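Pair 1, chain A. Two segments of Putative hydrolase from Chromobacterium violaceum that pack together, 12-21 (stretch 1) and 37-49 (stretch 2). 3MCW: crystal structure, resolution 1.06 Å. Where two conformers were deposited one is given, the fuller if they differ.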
# COMPACT_ATOMS: atom_id res chain seq x y z
N LYS A 12 2.96 -20.98 15.29
CA LYS A 12 1.80 -20.20 15.69
C LYS A 12 1.44 -19.14 14.67
O LYS A 12 1.21 -17.99 15.02
CB LYS A 12 2.00 -19.60 17.10
CG LYS A 12 3.26 -18.78 17.27
CD LYS A 12 3.42 -18.25 18.70
CE LYS A 12 4.71 -17.46 18.83
NZ LYS A 12 4.98 -16.91 20.20
N PRO A 13 1.33 -19.50 13.37
CA PRO A 13 0.92 -18.51 12.39
C PRO A 13 -0.47 -17.99 12.76
O PRO A 13 -1.36 -18.75 13.18
CB PRO A 13 0.92 -19.31 11.08
CG PRO A 13 0.64 -20.72 11.51
CD PRO A 13 1.38 -20.87 12.80
N LEU A 14 -0.67 -16.70 12.54
CA LEU A 14 -1.88 -16.01 12.94
C LEU A 14 -2.74 -15.69 11.71
O LEU A 14 -2.26 -15.07 10.76
CB LEU A 14 -1.52 -14.73 13.72
CG LEU A 14 -2.72 -13.92 14.25
CD1 LEU A 14 -2.41 -13.25 15.58
CD2 LEU A 14 -3.22 -12.88 13.25
N LEU A 15 -4.01 -16.06 11.77
CA LEU A 15 -4.98 -15.78 10.68
C LEU A 15 -5.60 -14.44 10.90
O LEU A 15 -6.19 -14.18 11.96
CB LEU A 15 -6.07 -16.86 10.69
CG LEU A 15 -7.10 -16.74 9.57
CD1 LEU A 15 -6.49 -16.95 8.17
CD2 LEU A 15 -8.22 -17.76 9.81
N LEU A 16 -5.44 -13.55 9.92
CA LEU A 16 -5.92 -12.19 9.94
C LEU A 16 -6.96 -12.02 8.84
O LEU A 16 -6.60 -12.03 7.65
CB LEU A 16 -4.74 -11.23 9.72
CG LEU A 16 -5.03 -9.75 9.96
CD1 LEU A 16 -5.24 -9.47 11.43
CD2 LEU A 16 -3.86 -8.91 9.43
N LEU A 17 -8.23 -11.96 9.22
CA LEU A 17 -9.36 -11.87 8.27
C LEU A 17 -9.83 -10.43 8.19
O LEU A 17 -10.27 -9.88 9.19
CB LEU A 17 -10.50 -12.78 8.71
CG LEU A 17 -10.22 -14.27 8.65
CD1 LEU A 17 -11.44 -15.07 9.16
CD2 LEU A 17 -9.81 -14.71 7.27
N ILE A 18 -9.77 -9.85 7.00
CA ILE A 18 -9.99 -8.41 6.82
C ILE A 18 -11.34 -8.07 6.22
O ILE A 18 -11.62 -8.37 5.06
CB ILE A 18 -8.82 -7.82 6.03
CG1 ILE A 18 -7.51 -8.00 6.82
CG2 ILE A 18 -9.14 -6.35 5.62
CD1 ILE A 18 -6.28 -7.60 6.00
N ASP A 19 -12.15 -7.41 7.03
CA ASP A 19 -13.30 -6.66 6.58
C ASP A 19 -14.37 -7.47 5.83
O ASP A 19 -15.05 -6.96 4.95
CB ASP A 19 -12.89 -5.44 5.72
CG ASP A 19 -12.05 -4.43 6.44
OD1 ASP A 19 -11.82 -4.53 7.65
OD2 ASP A 19 -11.56 -3.49 5.74
N MSE A 20 -14.55 -8.71 6.24
CA MSE A 20 -15.50 -9.63 5.60
C MSE A 20 -16.90 -9.39 6.16
O MSE A 20 -17.44 -10.21 6.88
CB MSE A 20 -15.04 -11.07 5.74
CG MSE A 20 -13.84 -11.35 4.87
SE MSE A 20 -14.24 -11.37 2.97
CE MSE A 20 -14.88 -13.27 3.16
N GLN A 21 -17.44 -8.24 5.80
CA GLN A 21 -18.69 -7.69 6.29
C GLN A 21 -19.69 -7.64 5.14
O GLN A 21 -19.35 -7.62 3.96
CB GLN A 21 -18.46 -6.31 6.91
CG GLN A 21 -17.68 -6.37 8.21
CD GLN A 21 -16.98 -5.07 8.52
OE1 GLN A 21 -15.81 -4.90 8.16
NE2 GLN A 21 -17.69 -4.13 9.16
N ALA A 37 -14.56 -16.98 -2.45
CA ALA A 37 -13.65 -16.45 -1.44
C ALA A 37 -14.16 -16.69 -0.03
O ALA A 37 -13.39 -17.00 0.87
CB ALA A 37 -13.40 -14.95 -1.65
N GLU A 38 -15.46 -16.51 0.18
CA GLU A 38 -16.04 -16.71 1.52
C GLU A 38 -15.83 -18.12 2.01
O GLU A 38 -15.51 -18.34 3.17
CB GLU A 38 -17.53 -16.43 1.52
CG GLU A 38 -17.95 -14.96 1.38
CD GLU A 38 -17.96 -14.39 -0.04
OE1 GLU A 38 -17.49 -15.03 -1.01
OE2 GLU A 38 -18.46 -13.25 -0.15
N GLN A 39 -16.05 -19.08 1.13
CA GLN A 39 -15.84 -20.47 1.48
C GLN A 39 -14.38 -20.78 1.77
O GLN A 39 -14.07 -21.54 2.68
CB GLN A 39 -16.38 -21.36 0.37
CG GLN A 39 -17.89 -21.44 0.39
N ALA A 40 -13.45 -20.17 1.02
CA ALA A 40 -12.02 -20.37 1.28
C ALA A 40 -11.67 -19.80 2.66
O ALA A 40 -10.98 -20.42 3.44
CB ALA A 40 -11.18 -19.71 0.19
N CYS A 41 -12.18 -18.61 2.96
CA CYS A 41 -11.98 -18.00 4.29
C CYS A 41 -12.59 -18.84 5.40
O CYS A 41 -11.97 -19.03 6.44
CB CYS A 41 -12.52 -16.60 4.38
SG CYS A 41 -11.60 -15.38 3.42
N ALA A 42 -13.78 -19.38 5.18
CA ALA A 42 -14.44 -20.25 6.18
C ALA A 42 -13.59 -21.48 6.46
O ALA A 42 -13.49 -21.91 7.58
CB ALA A 42 -15.83 -20.64 5.73
N GLY A 43 -12.99 -22.04 5.41
CA GLY A 43 -12.13 -23.22 5.57
C GLY A 43 -10.90 -22.90 6.40
O GLY A 43 -10.48 -23.69 7.25
N LEU A 44 -10.29 -21.74 6.16
CA LEU A 44 -9.14 -21.32 6.94
C LEU A 44 -9.56 -21.09 8.41
O LEU A 44 -8.90 -21.56 9.33
CB LEU A 44 -8.52 -20.05 6.38
CG LEU A 44 -7.83 -20.18 5.02
CD1 LEU A 44 -7.52 -18.78 4.47
CD2 LEU A 44 -6.60 -21.04 5.13
N LEU A 45 -10.68 -20.39 8.61
CA LEU A 45 -11.15 -20.05 9.96
C LEU A 45 -11.46 -21.32 10.75
O LEU A 45 -11.09 -21.43 11.91
CB LEU A 45 -12.38 -19.15 9.84
CG LEU A 45 -13.05 -18.66 11.12
CD1 LEU A 45 -12.03 -18.00 12.04
CD2 LEU A 45 -14.24 -17.79 10.78
N GLN A 46 -12.12 -22.28 10.12
CA GLN A 46 -12.45 -23.54 10.79
C GLN A 46 -11.19 -24.30 11.18
O GLN A 46 -11.11 -24.86 12.28
CB GLN A 46 -13.33 -24.43 9.94
CG GLN A 46 -13.86 -25.64 10.75
CD GLN A 46 -14.62 -26.63 9.93
OE1 GLN A 46 -15.78 -26.94 10.22
NE2 GLN A 46 -13.99 -27.17 8.92
N ALA A 47 -10.19 -24.34 10.29
CA ALA A 47 -8.95 -25.00 10.60
C ALA A 47 -8.22 -24.33 11.75
O ALA A 47 -7.66 -25.01 12.64
CB ALA A 47 -8.07 -25.08 9.38
N TRP A 48 -8.18 -23.00 11.75
CA TRP A 48 -7.54 -22.25 12.83
C TRP A 48 -8.22 -22.54 14.15
O TRP A 48 -7.55 -22.74 15.17
CB TRP A 48 -7.47 -20.75 12.51
CG TRP A 48 -6.09 -20.28 12.14
CD1 TRP A 48 -5.26 -19.60 12.97
CD2 TRP A 48 -5.36 -20.48 10.91
NE1 TRP A 48 -4.06 -19.38 12.35
CE2 TRP A 48 -4.09 -19.92 11.10
CE3 TRP A 48 -5.67 -21.06 9.67
CZ2 TRP A 48 -3.13 -19.89 10.09
CZ3 TRP A 48 -4.70 -21.07 8.67
CH2 TRP A 48 -3.44 -20.47 8.89
N ARG A 49 -9.53 -22.50 14.17
CA ARG A 49 -10.30 -22.79 15.38
C ARG A 49 -10.05 -24.22 15.85
O ARG A 49 -9.82 -24.46 17.04
CB ARG A 49 -11.79 -22.57 15.13
CG ARG A 49 -12.18 -21.12 15.04
CD ARG A 49 -13.61 -21.00 14.57
NE ARG A 49 -14.05 -19.60 14.65
CZ ARG A 49 -15.11 -19.09 14.06
NH1 ARG A 49 -15.88 -19.80 13.26
NH2 ARG A 49 -15.43 -17.82 14.29

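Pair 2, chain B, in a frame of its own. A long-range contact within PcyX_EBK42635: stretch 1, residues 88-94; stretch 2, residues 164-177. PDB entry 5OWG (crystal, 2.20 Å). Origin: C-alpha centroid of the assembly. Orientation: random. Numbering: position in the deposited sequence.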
# COMPACT_ATOMS: atom_id res chain seq x y z
N GLY B 88 -9.87 1.02 12.47
CA GLY B 88 -9.63 -0.24 11.80
C GLY B 88 -8.17 -0.49 11.50
O GLY B 88 -7.31 0.38 11.67
N PRO B 89 -7.86 -1.70 11.05
CA PRO B 89 -6.46 -2.05 10.74
C PRO B 89 -5.95 -1.34 9.49
O PRO B 89 -6.59 -0.42 8.98
CB PRO B 89 -6.51 -3.57 10.55
CG PRO B 89 -7.91 -3.84 10.11
CD PRO B 89 -8.77 -2.83 10.80
N ILE B 90 -4.80 -1.77 9.00
CA ILE B 90 -4.17 -1.21 7.81
C ILE B 90 -3.92 -2.35 6.84
O ILE B 90 -3.11 -3.25 7.11
CB ILE B 90 -2.86 -0.48 8.15
CG1 ILE B 90 -3.14 0.75 9.03
CG2 ILE B 90 -2.13 -0.05 6.87
CD1 ILE B 90 -1.92 1.22 9.80
N TYR B 91 -4.62 -2.32 5.70
CA TYR B 91 -4.28 -3.22 4.61
C TYR B 91 -2.87 -2.93 4.13
O TYR B 91 -2.52 -1.77 3.86
CB TYR B 91 -5.27 -3.05 3.45
CG TYR B 91 -5.00 -3.93 2.25
CD1 TYR B 91 -4.04 -3.59 1.30
CD2 TYR B 91 -5.74 -5.09 2.04
CE1 TYR B 91 -3.80 -4.39 0.20
CE2 TYR B 91 -5.51 -5.90 0.94
CZ TYR B 91 -4.54 -5.54 0.02
OH TYR B 91 -4.31 -6.34 -1.08
N GLY B 92 -2.05 -3.97 4.05
CA GLY B 92 -0.70 -3.82 3.56
C GLY B 92 -0.31 -5.02 2.73
O GLY B 92 -0.44 -6.16 3.20
N PHE B 93 0.14 -4.80 1.50
CA PHE B 93 0.58 -5.87 0.62
C PHE B 93 1.89 -5.44 -0.02
O PHE B 93 1.96 -4.38 -0.65
CB PHE B 93 -0.46 -6.18 -0.45
CG PHE B 93 -0.08 -7.32 -1.36
CD1 PHE B 93 -0.29 -8.63 -0.98
CD2 PHE B 93 0.50 -7.07 -2.59
CE1 PHE B 93 0.07 -9.68 -1.81
CE2 PHE B 93 0.86 -8.12 -3.43
CZ PHE B 93 0.64 -9.42 -3.04
N ASP B 94 2.93 -6.25 0.15
CA ASP B 94 4.25 -5.97 -0.39
C ASP B 94 4.79 -7.24 -1.02
O ASP B 94 4.89 -8.27 -0.35
CB ASP B 94 5.20 -5.45 0.70
CG ASP B 94 4.78 -4.10 1.24
OD1 ASP B 94 4.62 -3.16 0.43
OD2 ASP B 94 4.61 -3.97 2.47
N LYS B 164 -2.40 -18.26 -5.56
CA LYS B 164 -3.32 -18.10 -4.43
C LYS B 164 -3.09 -16.76 -3.73
O LYS B 164 -4.05 -16.04 -3.42
CB LYS B 164 -3.15 -19.26 -3.44
CG LYS B 164 -3.00 -20.64 -4.08
CD LYS B 164 -4.06 -20.95 -5.13
CE LYS B 164 -5.44 -21.14 -4.53
NZ LYS B 164 -5.51 -22.35 -3.65
N ILE B 165 -1.83 -16.42 -3.46
CA ILE B 165 -1.52 -15.19 -2.73
C ILE B 165 -2.12 -13.99 -3.44
O ILE B 165 -2.74 -13.12 -2.81
CB ILE B 165 0.01 -15.04 -2.55
CG1 ILE B 165 0.45 -15.61 -1.20
CG2 ILE B 165 0.45 -13.58 -2.65
CD1 ILE B 165 0.06 -17.06 -0.98
N CYS B 166 -1.95 -13.91 -4.76
CA CYS B 166 -2.48 -12.78 -5.51
C CYS B 166 -4.00 -12.77 -5.48
O CYS B 166 -4.62 -11.72 -5.26
CB CYS B 166 -1.97 -12.83 -6.95
SG CYS B 166 -0.21 -12.42 -7.13
N THR B 167 -4.63 -13.93 -5.69
CA THR B 167 -6.08 -14.02 -5.62
C THR B 167 -6.59 -13.57 -4.25
O THR B 167 -7.58 -12.83 -4.16
CB THR B 167 -6.53 -15.45 -5.93
OG1 THR B 167 -6.70 -15.59 -7.35
CG2 THR B 167 -7.84 -15.81 -5.23
N MET B 168 -5.93 -14.01 -3.18
CA MET B 168 -6.30 -13.56 -1.84
C MET B 168 -6.19 -12.05 -1.72
O MET B 168 -7.16 -11.36 -1.36
CB MET B 168 -5.40 -14.23 -0.80
CG MET B 168 -5.60 -15.73 -0.64
SD MET B 168 -4.03 -16.58 -0.36
CE MET B 168 -3.34 -15.60 0.97
N ALA B 169 -5.00 -11.51 -2.01
CA ALA B 169 -4.78 -10.07 -1.88
C ALA B 169 -5.83 -9.28 -2.65
O ALA B 169 -6.36 -8.28 -2.15
CB ALA B 169 -3.38 -9.72 -2.37
N VAL B 170 -6.16 -9.72 -3.86
CA VAL B 170 -7.17 -9.04 -4.65
C VAL B 170 -8.54 -9.18 -3.99
O VAL B 170 -9.31 -8.21 -3.92
CB VAL B 170 -7.17 -9.59 -6.09
CG1 VAL B 170 -8.58 -9.59 -6.71
CG2 VAL B 170 -6.23 -8.77 -6.96
N SER B 171 -8.85 -10.36 -3.47
CA SER B 171 -10.14 -10.57 -2.82
C SER B 171 -10.15 -10.01 -1.40
O SER B 171 -11.21 -9.59 -0.92
CB SER B 171 -10.48 -12.06 -2.79
OG SER B 171 -10.49 -12.61 -4.10
N ASN B 172 -9.00 -9.99 -0.73
CA ASN B 172 -8.92 -9.37 0.59
C ASN B 172 -9.02 -7.86 0.49
O ASN B 172 -9.46 -7.20 1.45
CB ASN B 172 -7.61 -9.78 1.28
CG ASN B 172 -7.55 -11.27 1.58
OD1 ASN B 172 -8.31 -12.06 1.03
ND2 ASN B 172 -6.64 -11.65 2.47
N LEU B 173 -8.64 -7.29 -0.65
CA LEU B 173 -8.79 -5.85 -0.87
C LEU B 173 -10.26 -5.49 -1.05
O LEU B 173 -10.80 -4.65 -0.32
CB LEU B 173 -7.98 -5.43 -2.10
CG LEU B 173 -8.11 -3.97 -2.54
CD1 LEU B 173 -7.61 -3.02 -1.46
CD2 LEU B 173 -7.35 -3.75 -3.84
N ASN B 174 -10.92 -6.11 -2.03
CA ASN B 174 -12.34 -5.86 -2.26
C ASN B 174 -13.14 -5.98 -0.97
O ASN B 174 -14.09 -5.22 -0.75
CB ASN B 174 -12.88 -6.83 -3.32
CG ASN B 174 -13.69 -6.15 -4.40
OD1 ASN B 174 -14.19 -5.04 -4.21
ND2 ASN B 174 -13.82 -6.81 -5.54
N ASN B 175 -12.77 -6.93 -0.11
CA ASN B 175 -13.46 -7.10 1.16
C ASN B 175 -13.02 -6.08 2.20
O ASN B 175 -13.82 -5.72 3.07
CB ASN B 175 -13.24 -8.52 1.69
CG ASN B 175 -14.23 -9.51 1.13
OD1 ASN B 175 -15.33 -9.67 1.66
ND2 ASN B 175 -13.86 -10.18 0.04
N TYR B 176 -11.78 -5.60 2.13
CA TYR B 176 -11.33 -4.56 3.06
C TYR B 176 -12.07 -3.26 2.80
O TYR B 176 -12.53 -2.59 3.73
CB TYR B 176 -9.82 -4.35 2.93
CG TYR B 176 -9.30 -3.19 3.76
CD1 TYR B 176 -8.90 -3.38 5.08
CD2 TYR B 176 -9.21 -1.91 3.23
CE1 TYR B 176 -8.43 -2.33 5.84
CE2 TYR B 176 -8.74 -0.85 3.98
CZ TYR B 176 -8.35 -1.07 5.29
OH TYR B 176 -7.87 -0.02 6.05
N ILE B 177 -12.19 -2.88 1.53
CA ILE B 177 -12.85 -1.62 1.17
C ILE B 177 -14.31 -1.64 1.59
O ILE B 177 -14.92 -0.59 1.81
CB ILE B 177 -12.70 -1.38 -0.35
CG1 ILE B 177 -11.22 -1.20 -0.70
CG2 ILE B 177 -13.50 -0.16 -0.79
CD1 ILE B 177 -10.91 -1.21 -2.18

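In both pairs a short strand packs against one helix running roughly antiparallel to it. The angle between N-to-C directions is 144° in pair 1 and 161° in pair 2, and the axes approach to 9.7 and 10.0 Å. Superposing N, CA and C of 14 central residues gives an RMSD of 0.7 Å, so the two backbones can be compared position by position. The buried surface is also similar, 483 Å² in pair 1 and 397 Å² in pair 2.

The strand alternates in the same way in each. L15(A) and L17(A) point their CA-to-CB bonds toward the helix, as do their matches Y91(B) and F93(B), whereas L14(A) and its match I90(B) point away.

At the proline that precedes the strand, P13(A) matches P89(B), with side-chain centres 0.9 Å apart and the same C-gamma endo pucker. In each case the carbonyl oxygen accepts a hydrogen bond from an aromatic side chain of the helix. In pair 1, W48(A) NE1 donates to P13(A) O at 2.9 Å, with an N-H...acceptor angle of 152°; in pair 2, Y176(B) OH donates to P89(B) O at 3.2 Å. W48(A) and Y176(B) match less tightly, with CA atoms 1.5 Å apart, yet an indole nitrogen and a phenol hydroxyl reach equivalent acceptors. Both oxygens lie at the ring edge, near its plane, which leaves the ring face free for the next inward residue.

That residue is L15(A) or Y91(B). L15(A) CB sits 3.5 Å from the centroid of the five-membered ring of W48(A), 2° off the normal; Y91(B) CB sits 3.8 Å from the centroid of the Y176(B) ring, 3° off. The first side-chain carbon therefore does the same work in both pairs, and chi1 is t in both. Beyond it the solutions diverge. L15(A) fills the space with methyls, CD1 lying 4.1 Å from L44(A) CB and CD2 3.7 Å from L45(A) CA. Y91(B) lays a ring along the helix, and its OH donates a hydrogen bond to A169(B) O at 3.0 Å. L173(B), the match of L45(A), places CD1 over the face of that ring, 4.2 Å from its centroid. N172(B), matching L44(A), starts toward the strand, but its end leads away.

At the next inward position, L17(A) has chi1 m and F93(B) has chi1 t, and their side-chain centres lie 3.5 Å apart. L17(A) meets two helix residues, with CD2 4.3 Å from C41(A) SG and CD1 4.2 Å from L45(A) CD1. F93(B) instead lies against A169(B), the match of C41(A): A169(B) CB covers one ring face, 3.5 Å from F93(B) CE1, while I165(B) CG2 approaches the ring edge, 4.0 Å from the same CE1.

The shared frame thus fixes where CB atoms point and where the aromatic donor reaches, while leucine methyls and aromatic rings fill the remaining space differently.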